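Adhesion protein (Pseudomonas aeruginosa, PDB 6R5S) binds iron(II) or manganese(II) between two lobes and, as a ZnuA-like solute-binding protein, probably hands metal to an importer. Local coordinates at residues 224-229 / 248-253; 109-114 / 175-180; 11-16 / 64-69; 48-53 / 74-79. All coordinates share one frame; numbering follows the deposited sequence.

Interaction 1: residues 224-229 / 248-253; sequences FSEIDF and LSHISY. With FE2 (Fe (II) ion), chain C.
The carboxylate of Asp-228 is plugged into the loop 249-253, where a single oxygen gathers several donors. Ser-252 OG donates to Asp-228 OD2 over 3.1 Å, arriving 36° out of the carboxylate plane. The backbone N atoms of His-250 and Ser-252 add weak, bent bonds to the same oxygen. CG of Asp-228 lies beside its own backbone N (chi1 -61°), which aims the carboxylate at this loop. An ST turn shapes the loop from within, Ile-251 N donating to Ser-249 OG at 3.0 Å.

Upstream, strand 222-226 runs parallel to the end of strand 244-248. Leu-248 N binds Ser-225 O at 2.9 Å, and Ile-227 N returns the bond to Leu-248 O at 3.0 Å. Beyond the aspartate, Phe-229 and Tyr-253 form a T-shaped pair: Tyr-253 CD1 comes over the phenylalanine face, 3.8 Å from Phe-229 CZ, with the planes at 63°.

His-250 NE2 binds the iron at 2.3 Å, while Glu-226 OE2 turns to Tyr-180 OH. Asp-228 probably acts as a second-shell group, steadying the loop that presents His-250, although its bond to His-250 N is weak, and its donors would be expected to stabilise a negative charge there.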
# COMPACT_ATOMS: atom_id res chain seq x y z
N PHE A 224 2.42 13.93 -5.17
CA PHE A 224 2.40 12.53 -5.56
C PHE A 224 1.00 12.04 -5.94
O PHE A 224 0.18 11.73 -5.07
CB PHE A 224 3.06 11.63 -4.52
CG PHE A 224 4.53 11.86 -4.30
CD1 PHE A 224 5.47 11.36 -5.19
CD2 PHE A 224 4.98 12.55 -3.17
CE1 PHE A 224 6.84 11.57 -4.98
CE2 PHE A 224 6.35 12.72 -2.94
CZ PHE A 224 7.27 12.23 -3.84
N SER A 225 0.73 12.00 -7.26
CA SER A 225 -0.53 11.54 -7.83
C SER A 225 -0.57 9.98 -8.00
O SER A 225 0.41 9.29 -7.68
CB SER A 225 -0.83 12.26 -9.15
OG SER A 225 0.04 11.86 -10.20
N GLU A 226 -1.72 9.46 -8.49
CA GLU A 226 -1.97 8.03 -8.68
C GLU A 226 -1.68 7.49 -10.09
O GLU A 226 -2.23 7.97 -11.08
CB GLU A 226 -3.41 7.69 -8.28
CG GLU A 226 -3.59 7.39 -6.80
CD GLU A 226 -2.78 6.26 -6.19
OE1 GLU A 226 -2.53 5.23 -6.86
OE2 GLU A 226 -2.42 6.42 -5.00
N ILE A 227 -0.86 6.43 -10.15
CA ILE A 227 -0.51 5.71 -11.38
C ILE A 227 -1.69 4.81 -11.76
O ILE A 227 -2.13 4.84 -12.91
CB ILE A 227 0.78 4.85 -11.15
CG1 ILE A 227 2.03 5.71 -11.16
CG2 ILE A 227 0.90 3.73 -12.20
CD1 ILE A 227 3.31 5.03 -10.77
N ASP A 228 -2.18 3.99 -10.79
CA ASP A 228 -3.21 2.96 -10.92
C ASP A 228 -4.56 3.47 -11.44
O ASP A 228 -4.93 3.13 -12.57
CB ASP A 228 -3.39 2.20 -9.59
CG ASP A 228 -2.18 1.45 -9.08
OD1 ASP A 228 -1.22 1.23 -9.87
OD2 ASP A 228 -2.18 1.07 -7.89
N PHE A 229 -5.28 4.27 -10.63
CA PHE A 229 -6.57 4.85 -11.04
C PHE A 229 -6.47 6.38 -10.92
O PHE A 229 -6.77 6.95 -9.87
CB PHE A 229 -7.76 4.22 -10.27
CG PHE A 229 -7.80 2.70 -10.34
CD1 PHE A 229 -8.44 2.05 -11.39
CD2 PHE A 229 -7.21 1.93 -9.35
CE1 PHE A 229 -8.47 0.66 -11.46
CE2 PHE A 229 -7.25 0.53 -9.42
CZ PHE A 229 -7.87 -0.10 -10.47
N LEU A 248 2.77 7.72 -7.98
CA LEU A 248 3.09 6.57 -7.15
C LEU A 248 2.05 5.49 -7.32
O LEU A 248 0.97 5.75 -7.84
CB LEU A 248 3.27 6.98 -5.67
CG LEU A 248 4.54 7.78 -5.32
CD1 LEU A 248 4.54 8.19 -3.90
CD2 LEU A 248 5.76 6.97 -5.56
N SER A 249 2.42 4.25 -6.96
CA SER A 249 1.52 3.12 -7.12
C SER A 249 1.00 2.63 -5.79
O SER A 249 1.77 2.33 -4.88
CB SER A 249 2.21 1.99 -7.87
OG SER A 249 1.37 0.85 -7.87
N HIS A 250 -0.33 2.50 -5.71
CA HIS A 250 -1.05 1.96 -4.56
C HIS A 250 -0.88 0.42 -4.55
O HIS A 250 -1.15 -0.21 -3.53
CB HIS A 250 -2.53 2.36 -4.71
CG HIS A 250 -3.38 2.22 -3.48
ND1 HIS A 250 -3.57 1.00 -2.86
CD2 HIS A 250 -4.16 3.14 -2.87
CE1 HIS A 250 -4.43 1.22 -1.88
NE2 HIS A 250 -4.82 2.48 -1.85
N ILE A 251 -0.41 -0.19 -5.68
CA ILE A 251 -0.21 -1.65 -5.89
C ILE A 251 -1.60 -2.29 -5.82
O ILE A 251 -1.91 -2.99 -4.85
CB ILE A 251 0.88 -2.31 -4.95
CG1 ILE A 251 2.16 -1.41 -4.84
CG2 ILE A 251 1.24 -3.73 -5.41
CD1 ILE A 251 3.20 -1.80 -3.88
N SER A 252 -2.48 -1.93 -6.77
CA SER A 252 -3.89 -2.35 -6.82
C SER A 252 -4.43 -2.58 -8.24
O SER A 252 -5.57 -3.02 -8.39
CB SER A 252 -4.77 -1.34 -6.09
OG SER A 252 -4.85 -0.09 -6.76
N TYR A 253 -3.62 -2.29 -9.27
CA TYR A 253 -4.03 -2.39 -10.67
C TYR A 253 -3.54 -3.66 -11.37
O TYR A 253 -2.39 -4.07 -11.21
CB TYR A 253 -3.55 -1.14 -11.43
CG TYR A 253 -4.04 -1.00 -12.86
CD1 TYR A 253 -5.21 -0.31 -13.15
CD2 TYR A 253 -3.28 -1.48 -13.93
CE1 TYR A 253 -5.64 -0.13 -14.46
CE2 TYR A 253 -3.70 -1.30 -15.24
CZ TYR A 253 -4.88 -0.63 -15.51
OH TYR A 253 -5.29 -0.45 -16.81
FE FE2 C . -6.43 3.30 -0.48

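Interaction 2: residues 109-114 / 175-180; sequences NPHTFL and TIHGAY. With FE2 (Fe (II) ion), chain C.
His-111 and His-177 meet at the iron with their rings nearly perpendicular, planes 82° apart and centroids separated by 5.2 Å. They belong to the metal site of the solute-binding fold, in which loops from two lobes close on a shared ion. Residues 109-114 follow the sheet ending in strand 84-86, whereas 175-180 leave strand 173-175 of the other sheet.

His-111 NE2 binds the iron at 2.2 Å and His-177 NE2 binds it at 2.4 Å. The two nitrogens are neighbours because they share the ion, and no hydrogen bond joins them. CG of His-177 is anti to the backbone N (chi1 -158°), which swings its ring back to the metal, and NE2 of His-111 lies at the edge of that ring. Within 175-180, Thr-175 OG1 donates to His-177 O at 2.9 Å. Both His-111 and Gly-178 are centres of inverse gamma turns, tight bends that turn the two loops at the site. His-41, His-66, His-199 and His-250 complete the coordination.

Ala-179 packs beside both histidines. Its methyl lies over one face of the His-111 imidazole in a CH-pi contact, CB being 3.6 Å from the ring centroid and 17° off the normal. The same methyl sits over the centre of the Tyr-180 ring and at the edge of His-177, so it touches three rings. Leu-114 approaches from the other loop with one branch: its CD1 lies 3.7 Å from Ala-179 CB and 4.0 Å from Tyr-180 CE1.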
# COMPACT_ATOMS: atom_id res chain seq x y z
N ASN A 109 -4.91 5.29 9.24
CA ASN A 109 -4.46 5.16 7.87
C ASN A 109 -4.23 3.61 7.61
O ASN A 109 -3.40 2.97 8.29
CB ASN A 109 -3.20 6.01 7.61
CG ASN A 109 -2.75 6.12 6.17
OD1 ASN A 109 -2.08 7.09 5.77
ND2 ASN A 109 -3.06 5.14 5.34
N PRO A 110 -5.03 2.98 6.70
CA PRO A 110 -4.91 1.53 6.49
C PRO A 110 -3.81 1.08 5.53
O PRO A 110 -3.67 -0.12 5.31
CB PRO A 110 -6.29 1.16 5.95
CG PRO A 110 -6.73 2.36 5.19
CD PRO A 110 -6.11 3.55 5.86
N HIS A 111 -3.03 2.02 4.97
CA HIS A 111 -2.00 1.74 3.96
C HIS A 111 -0.64 1.36 4.52
O HIS A 111 0.39 1.86 4.05
CB HIS A 111 -1.88 2.92 2.99
CG HIS A 111 -3.16 3.35 2.36
ND1 HIS A 111 -3.97 4.30 2.94
CD2 HIS A 111 -3.72 2.97 1.19
CE1 HIS A 111 -4.98 4.48 2.12
NE2 HIS A 111 -4.87 3.70 1.05
N THR A 112 -0.64 0.41 5.48
CA THR A 112 0.57 -0.16 6.12
C THR A 112 1.42 -0.89 5.09
O THR A 112 2.62 -0.72 5.09
CB THR A 112 0.19 -1.11 7.26
OG1 THR A 112 -0.80 -2.02 6.76
CG2 THR A 112 -0.34 -0.38 8.49
N PHE A 113 0.78 -1.61 4.16
CA PHE A 113 1.43 -2.31 3.05
C PHE A 113 2.29 -1.42 2.12
O PHE A 113 3.12 -1.97 1.39
CB PHE A 113 0.41 -3.11 2.21
CG PHE A 113 -0.80 -2.33 1.77
CD1 PHE A 113 -0.80 -1.61 0.59
CD2 PHE A 113 -1.98 -2.38 2.51
CE1 PHE A 113 -1.92 -0.90 0.18
CE2 PHE A 113 -3.11 -1.68 2.10
CZ PHE A 113 -3.07 -0.95 0.94
N LEU A 114 2.14 -0.08 2.15
CA LEU A 114 3.02 0.75 1.31
C LEU A 114 4.21 1.28 2.15
O LEU A 114 4.61 2.43 2.00
CB LEU A 114 2.28 1.85 0.52
CG LEU A 114 1.09 1.38 -0.32
CD1 LEU A 114 0.23 2.53 -0.75
CD2 LEU A 114 1.50 0.52 -1.52
N THR A 175 0.02 14.69 -1.40
CA THR A 175 -0.44 13.52 -2.15
C THR A 175 -1.93 13.65 -2.39
O THR A 175 -2.63 14.28 -1.59
CB THR A 175 -0.02 12.18 -1.46
OG1 THR A 175 -0.67 12.03 -0.20
CG2 THR A 175 1.47 12.07 -1.21
N ILE A 176 -2.43 13.08 -3.50
CA ILE A 176 -3.85 13.06 -3.84
C ILE A 176 -4.54 12.06 -2.88
O ILE A 176 -5.36 12.45 -2.07
CB ILE A 176 -4.02 12.67 -5.34
CG1 ILE A 176 -3.30 13.67 -6.28
CG2 ILE A 176 -5.48 12.44 -5.73
CD1 ILE A 176 -3.67 15.14 -6.17
N HIS A 177 -4.12 10.79 -2.94
CA HIS A 177 -4.59 9.69 -2.10
C HIS A 177 -3.79 9.68 -0.77
O HIS A 177 -2.58 9.88 -0.78
CB HIS A 177 -4.39 8.36 -2.87
CG HIS A 177 -5.27 7.24 -2.41
ND1 HIS A 177 -6.59 7.17 -2.78
CD2 HIS A 177 -4.96 6.17 -1.65
CE1 HIS A 177 -7.06 6.07 -2.20
NE2 HIS A 177 -6.11 5.43 -1.52
N GLY A 178 -4.45 9.39 0.35
CA GLY A 178 -3.79 9.32 1.65
C GLY A 178 -3.14 7.97 1.89
O GLY A 178 -3.37 7.34 2.93
N ALA A 179 -2.29 7.54 0.95
CA ALA A 179 -1.63 6.24 0.98
C ALA A 179 -0.11 6.22 1.24
O ALA A 179 0.43 5.12 1.39
CB ALA A 179 -1.90 5.54 -0.34
N TYR A 180 0.58 7.38 1.27
CA TYR A 180 2.03 7.36 1.29
C TYR A 180 2.70 7.83 2.59
O TYR A 180 3.94 7.86 2.65
CB TYR A 180 2.55 8.12 0.06
CG TYR A 180 1.93 7.53 -1.19
CD1 TYR A 180 2.27 6.26 -1.64
CD2 TYR A 180 0.87 8.18 -1.83
CE1 TYR A 180 1.62 5.66 -2.72
CE2 TYR A 180 0.21 7.60 -2.91
CZ TYR A 180 0.59 6.34 -3.35
OH TYR A 180 0.00 5.76 -4.45
FE FE2 C . -6.43 3.30 -0.48

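Interaction 3: residues 11-16 / 64-69; sequences ITLHPY and VGHDDF. With FE2 (Fe (II) ion), chain C.
In the N-terminal lobe, the loops that leave parallel strands 7-11 and 58-61 meet through Thr-12 with Asp-67 and Leu-13 with His-66. Thr-12 OG1 donates to Asp-67 OD2 at 2.7 Å, meeting the anti lone pair of that oxygen, on the side away from OD1. The two side chains cross at about a right angle. Asp-67 stands at the N-cap position of helix 68-75, yet its carboxylate makes no capping bond. With CG set between the backbone N and the carbonyl carbon (chi1 52°), it turns instead to Thr-12 and to the backbone N atoms of Asn-62 and Gly-63, so that OD2 accepts from both Thr-12 and Asn-62.

Leu-13 likewise crosses His-66 and touches it with both branches. Its CD1 lies 3.8 Å from His-66 CB, while CD2 lies 3.5 Å from His-66 O and 4.2 Å from Phe-69 CZ, at the edge of the phenyl ring. Beyond this packing His-66 NE2 binds the iron at 2.3 Å, and its backbone N is held by Asn-62 OD1. Loops at the ends of parallel strands that carry a metal ligand into the cleft are typical of the alpha/beta lobes of metal-binding solute-binding proteins.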
# COMPACT_ATOMS: atom_id res chain seq x y z
N ILE A 11 -7.10 -13.83 -0.02
CA ILE A 11 -6.43 -12.52 0.08
C ILE A 11 -7.40 -11.43 -0.44
O ILE A 11 -8.25 -11.71 -1.28
CB ILE A 11 -5.01 -12.50 -0.58
CG1 ILE A 11 -5.03 -12.80 -2.10
CG2 ILE A 11 -4.04 -13.42 0.16
CD1 ILE A 11 -5.11 -11.52 -2.99
N THR A 12 -7.28 -10.20 0.06
CA THR A 12 -8.20 -9.12 -0.32
C THR A 12 -7.57 -8.09 -1.26
O THR A 12 -8.22 -7.66 -2.21
CB THR A 12 -8.79 -8.47 0.94
OG1 THR A 12 -7.78 -7.78 1.67
CG2 THR A 12 -9.45 -9.49 1.85
N LEU A 13 -6.32 -7.71 -0.99
CA LEU A 13 -5.59 -6.72 -1.79
C LEU A 13 -4.38 -7.33 -2.47
O LEU A 13 -3.93 -8.42 -2.09
CB LEU A 13 -5.21 -5.48 -0.93
CG LEU A 13 -6.32 -4.86 -0.05
CD1 LEU A 13 -5.75 -3.85 0.91
CD2 LEU A 13 -7.42 -4.23 -0.89
N HIS A 14 -3.86 -6.65 -3.51
CA HIS A 14 -2.72 -7.09 -4.32
C HIS A 14 -1.43 -7.35 -3.50
O HIS A 14 -0.86 -8.42 -3.72
CB HIS A 14 -2.44 -6.14 -5.49
CG HIS A 14 -3.33 -6.32 -6.69
ND1 HIS A 14 -4.60 -5.77 -6.72
CD2 HIS A 14 -3.08 -6.89 -7.88
CE1 HIS A 14 -5.09 -6.07 -7.91
NE2 HIS A 14 -4.20 -6.73 -8.65
N PRO A 15 -0.97 -6.47 -2.55
CA PRO A 15 0.27 -6.77 -1.79
C PRO A 15 0.19 -8.03 -0.94
O PRO A 15 1.22 -8.67 -0.69
CB PRO A 15 0.45 -5.54 -0.88
CG PRO A 15 -0.38 -4.51 -1.44
CD PRO A 15 -1.52 -5.15 -2.15
N TYR A 16 -1.01 -8.37 -0.47
CA TYR A 16 -1.24 -9.54 0.36
C TYR A 16 -1.08 -10.84 -0.47
O TYR A 16 -0.65 -11.86 0.08
CB TYR A 16 -2.58 -9.42 1.11
CG TYR A 16 -2.54 -8.29 2.12
CD1 TYR A 16 -1.99 -8.47 3.38
CD2 TYR A 16 -2.97 -7.01 1.77
CE1 TYR A 16 -1.91 -7.42 4.30
CE2 TYR A 16 -2.89 -5.95 2.67
CZ TYR A 16 -2.37 -6.16 3.94
OH TYR A 16 -2.30 -5.10 4.81
N VAL A 64 -7.55 -3.05 9.10
CA VAL A 64 -7.38 -1.70 9.67
C VAL A 64 -8.05 -0.61 8.78
O VAL A 64 -7.82 0.60 8.99
CB VAL A 64 -5.91 -1.36 10.07
CG1 VAL A 64 -5.43 -2.30 11.17
CG2 VAL A 64 -4.96 -1.40 8.88
N GLY A 65 -8.94 -1.05 7.89
CA GLY A 65 -9.75 -0.16 7.06
C GLY A 65 -9.58 -0.24 5.56
O GLY A 65 -10.17 0.59 4.85
N HIS A 66 -8.81 -1.21 5.06
CA HIS A 66 -8.65 -1.32 3.61
C HIS A 66 -9.30 -2.58 3.02
O HIS A 66 -9.10 -2.87 1.84
CB HIS A 66 -7.20 -1.16 3.17
CG HIS A 66 -7.08 -0.32 1.93
ND1 HIS A 66 -7.79 -0.62 0.79
CD2 HIS A 66 -6.32 0.77 1.71
CE1 HIS A 66 -7.45 0.30 -0.09
NE2 HIS A 66 -6.57 1.17 0.43
N ASP A 67 -10.11 -3.30 3.81
CA ASP A 67 -10.84 -4.47 3.31
C ASP A 67 -12.11 -4.73 4.12
O ASP A 67 -12.40 -5.88 4.48
CB ASP A 67 -9.95 -5.72 3.17
CG ASP A 67 -9.13 -6.10 4.38
OD1 ASP A 67 -9.37 -5.53 5.48
OD2 ASP A 67 -8.25 -6.97 4.25
N ASP A 68 -12.89 -3.66 4.39
CA ASP A 68 -14.14 -3.77 5.14
C ASP A 68 -15.12 -4.64 4.36
O ASP A 68 -15.83 -5.43 4.97
CB ASP A 68 -14.73 -2.38 5.48
CG ASP A 68 -13.84 -1.48 6.35
OD1 ASP A 68 -13.13 -2.02 7.25
OD2 ASP A 68 -13.86 -0.25 6.14
N PHE A 69 -15.07 -4.57 2.99
CA PHE A 69 -15.88 -5.36 2.05
C PHE A 69 -15.74 -6.86 2.31
O PHE A 69 -16.71 -7.60 2.15
CB PHE A 69 -15.53 -5.02 0.58
CG PHE A 69 -14.09 -5.21 0.18
CD1 PHE A 69 -13.63 -6.43 -0.30
CD2 PHE A 69 -13.19 -4.15 0.23
CE1 PHE A 69 -12.29 -6.61 -0.66
CE2 PHE A 69 -11.85 -4.32 -0.16
CZ PHE A 69 -11.42 -5.55 -0.60
FE FE2 C . -6.43 3.30 -0.48

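Interaction 4: residues 48-53 / 74-79; sequences EDIKRI and IASSEK
The last turn of helix 47-52 lies against the end of helix 68-75 and the turn after it, the backbones coming nearest at Ile-50 and Ser-77, whose CA atoms are 5.6 Å apart. Helix 68-75 is the helical part of the beta-alpha-beta crossover from strand 58-61 to its parallel neighbour 84-86, and the segment 74-79 is where it turns back toward the sheet. The contact thus joins the ends of two consecutive helices of the N-terminal lobe, far from the metal.

Ile-53 makes the largest single contribution and uses both of its arms. CG1 lies beside the backbone N and CG2 anti to it (chi1 -64°), which sends the two arms to different partners. CD1 reaches Ile-74, ending 3.8 Å from Ile-74 CG1, where the two side chains cross at about a right angle. CG2 rests on Ser-77, 3.7 Å from Ser-77 CB. Met-73 and Ile-82 extend this apolar patch. One turn earlier, Ile-50 lays its CG2 on the backbone, 3.7 Å from Ser-76 O.

Polar groups border this patch. Lys-51 NZ and Glu-78 OE1 approach to 4.1 Å, opposite charges too far apart for a salt bridge, and both residues also touch crystal neighbours. Ser-77 forms an ST turn, its OG accepting from Lys-79 N at 2.8 Å in a fairly straight bond (158°). The CB of Lys-79 points to the first segment and its CD lies 3.9 Å from Ile-53 O, but the kinked chain then leads away, NZ bonding to Gly-54 O.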
# COMPACT_ATOMS: atom_id res chain seq x y z
N GLU A 48 -20.98 -14.36 -6.68
CA GLU A 48 -19.93 -15.33 -7.04
C GLU A 48 -18.69 -15.24 -6.13
O GLU A 48 -18.08 -16.26 -5.82
CB GLU A 48 -19.53 -15.19 -8.54
CG GLU A 48 -18.51 -16.21 -9.06
CD GLU A 48 -18.76 -17.69 -8.78
OE1 GLU A 48 -19.80 -18.22 -9.24
OE2 GLU A 48 -17.90 -18.31 -8.11
N ASP A 49 -18.34 -14.01 -5.72
CA ASP A 49 -17.18 -13.74 -4.86
C ASP A 49 -17.40 -14.23 -3.41
O ASP A 49 -16.46 -14.75 -2.79
CB ASP A 49 -16.80 -12.25 -4.94
CG ASP A 49 -16.62 -11.67 -6.34
OD1 ASP A 49 -16.46 -12.45 -7.29
OD2 ASP A 49 -16.64 -10.42 -6.47
N ILE A 50 -18.64 -14.09 -2.90
CA ILE A 50 -19.06 -14.51 -1.55
C ILE A 50 -19.09 -16.04 -1.45
O ILE A 50 -18.69 -16.60 -0.42
CB ILE A 50 -20.41 -13.84 -1.16
CG1 ILE A 50 -20.23 -12.31 -1.04
CG2 ILE A 50 -20.99 -14.43 0.14
CD1 ILE A 50 -21.50 -11.47 -1.19
N LYS A 51 -19.55 -16.72 -2.54
CA LYS A 51 -19.59 -18.17 -2.67
C LYS A 51 -18.16 -18.74 -2.55
O LYS A 51 -17.97 -19.68 -1.79
CB LYS A 51 -20.28 -18.59 -3.98
CG LYS A 51 -20.42 -20.10 -4.18
CD LYS A 51 -21.86 -20.63 -3.94
CE LYS A 51 -21.99 -22.13 -4.14
NZ LYS A 51 -23.37 -22.62 -3.85
N ARG A 52 -17.16 -18.11 -3.21
CA ARG A 52 -15.75 -18.54 -3.14
C ARG A 52 -15.23 -18.79 -1.73
O ARG A 52 -14.47 -19.75 -1.54
CB ARG A 52 -14.81 -17.57 -3.87
CG ARG A 52 -14.58 -17.98 -5.32
CD ARG A 52 -13.33 -17.40 -5.95
NE ARG A 52 -13.34 -15.93 -6.00
CZ ARG A 52 -14.00 -15.21 -6.90
NH1 ARG A 52 -14.73 -15.80 -7.84
NH2 ARG A 52 -13.95 -13.88 -6.86
N ILE A 53 -15.63 -17.95 -0.73
CA ILE A 53 -15.20 -18.09 0.68
C ILE A 53 -15.48 -19.52 1.20
O ILE A 53 -14.64 -20.07 1.92
CB ILE A 53 -15.77 -16.96 1.59
CG1 ILE A 53 -15.21 -15.57 1.14
CG2 ILE A 53 -15.44 -17.21 3.09
CD1 ILE A 53 -15.93 -14.36 1.62
N ILE A 74 -17.58 -12.06 4.32
CA ILE A 74 -17.38 -13.25 5.15
C ILE A 74 -18.68 -13.55 5.96
O ILE A 74 -19.12 -14.70 6.01
CB ILE A 74 -16.11 -13.13 6.03
CG1 ILE A 74 -14.85 -13.42 5.16
CG2 ILE A 74 -16.18 -14.05 7.27
CD1 ILE A 74 -13.54 -12.88 5.64
N ALA A 75 -19.31 -12.50 6.53
CA ALA A 75 -20.54 -12.57 7.33
C ALA A 75 -21.77 -13.13 6.56
O ALA A 75 -22.71 -13.61 7.19
CB ALA A 75 -20.86 -11.20 7.91
N SER A 76 -21.74 -13.06 5.21
CA SER A 76 -22.79 -13.53 4.30
C SER A 76 -22.41 -14.87 3.63
O SER A 76 -23.22 -15.46 2.91
CB SER A 76 -23.07 -12.48 3.23
OG SER A 76 -21.92 -11.69 2.98
N SER A 77 -21.18 -15.35 3.90
CA SER A 77 -20.63 -16.59 3.36
C SER A 77 -21.13 -17.86 4.09
O SER A 77 -21.75 -17.77 5.17
CB SER A 77 -19.11 -16.52 3.34
OG SER A 77 -18.51 -17.62 4.02
N GLU A 78 -20.84 -19.05 3.48
CA GLU A 78 -21.17 -20.41 3.96
C GLU A 78 -20.28 -20.80 5.15
O GLU A 78 -20.55 -21.80 5.82
CB GLU A 78 -21.01 -21.44 2.82
CG GLU A 78 -22.08 -21.35 1.74
CD GLU A 78 -21.91 -22.26 0.53
OE1 GLU A 78 -22.86 -23.01 0.21
OE2 GLU A 78 -20.83 -22.22 -0.10
N LYS A 79 -19.18 -19.99 5.36
CA LYS A 79 -18.18 -20.06 6.43
C LYS A 79 -18.15 -18.68 7.17
O LYS A 79 -17.15 -17.96 7.07
CB LYS A 79 -16.79 -20.40 5.85
CG LYS A 79 -16.63 -21.79 5.26
CD LYS A 79 -15.15 -22.19 5.14
CE LYS A 79 -14.89 -23.66 5.42
NZ LYS A 79 -15.05 -24.50 4.21

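In the fold
From the N terminus, interaction 3 opens at 11-16, and interaction 4 opens at 48-53 before 64-69 has closed the first loop. Interaction 4 then closes at 74-79, so the two cross, both using helix 68-75 and tying together the N-terminal lobe. Interaction 2 follows in series: its long loop from 109-114 to 175-180 holds helices 116-133 and 138-160 and joins the two lobes across the cleft. Interaction 1, between 224-229 and 248-253, closes a shorter loop within the second lobe. Interactions 1, 2 and 3 converge on the same iron, whereas interaction 4 lies on the periphery, its centre about 28 Å from that of interaction 2.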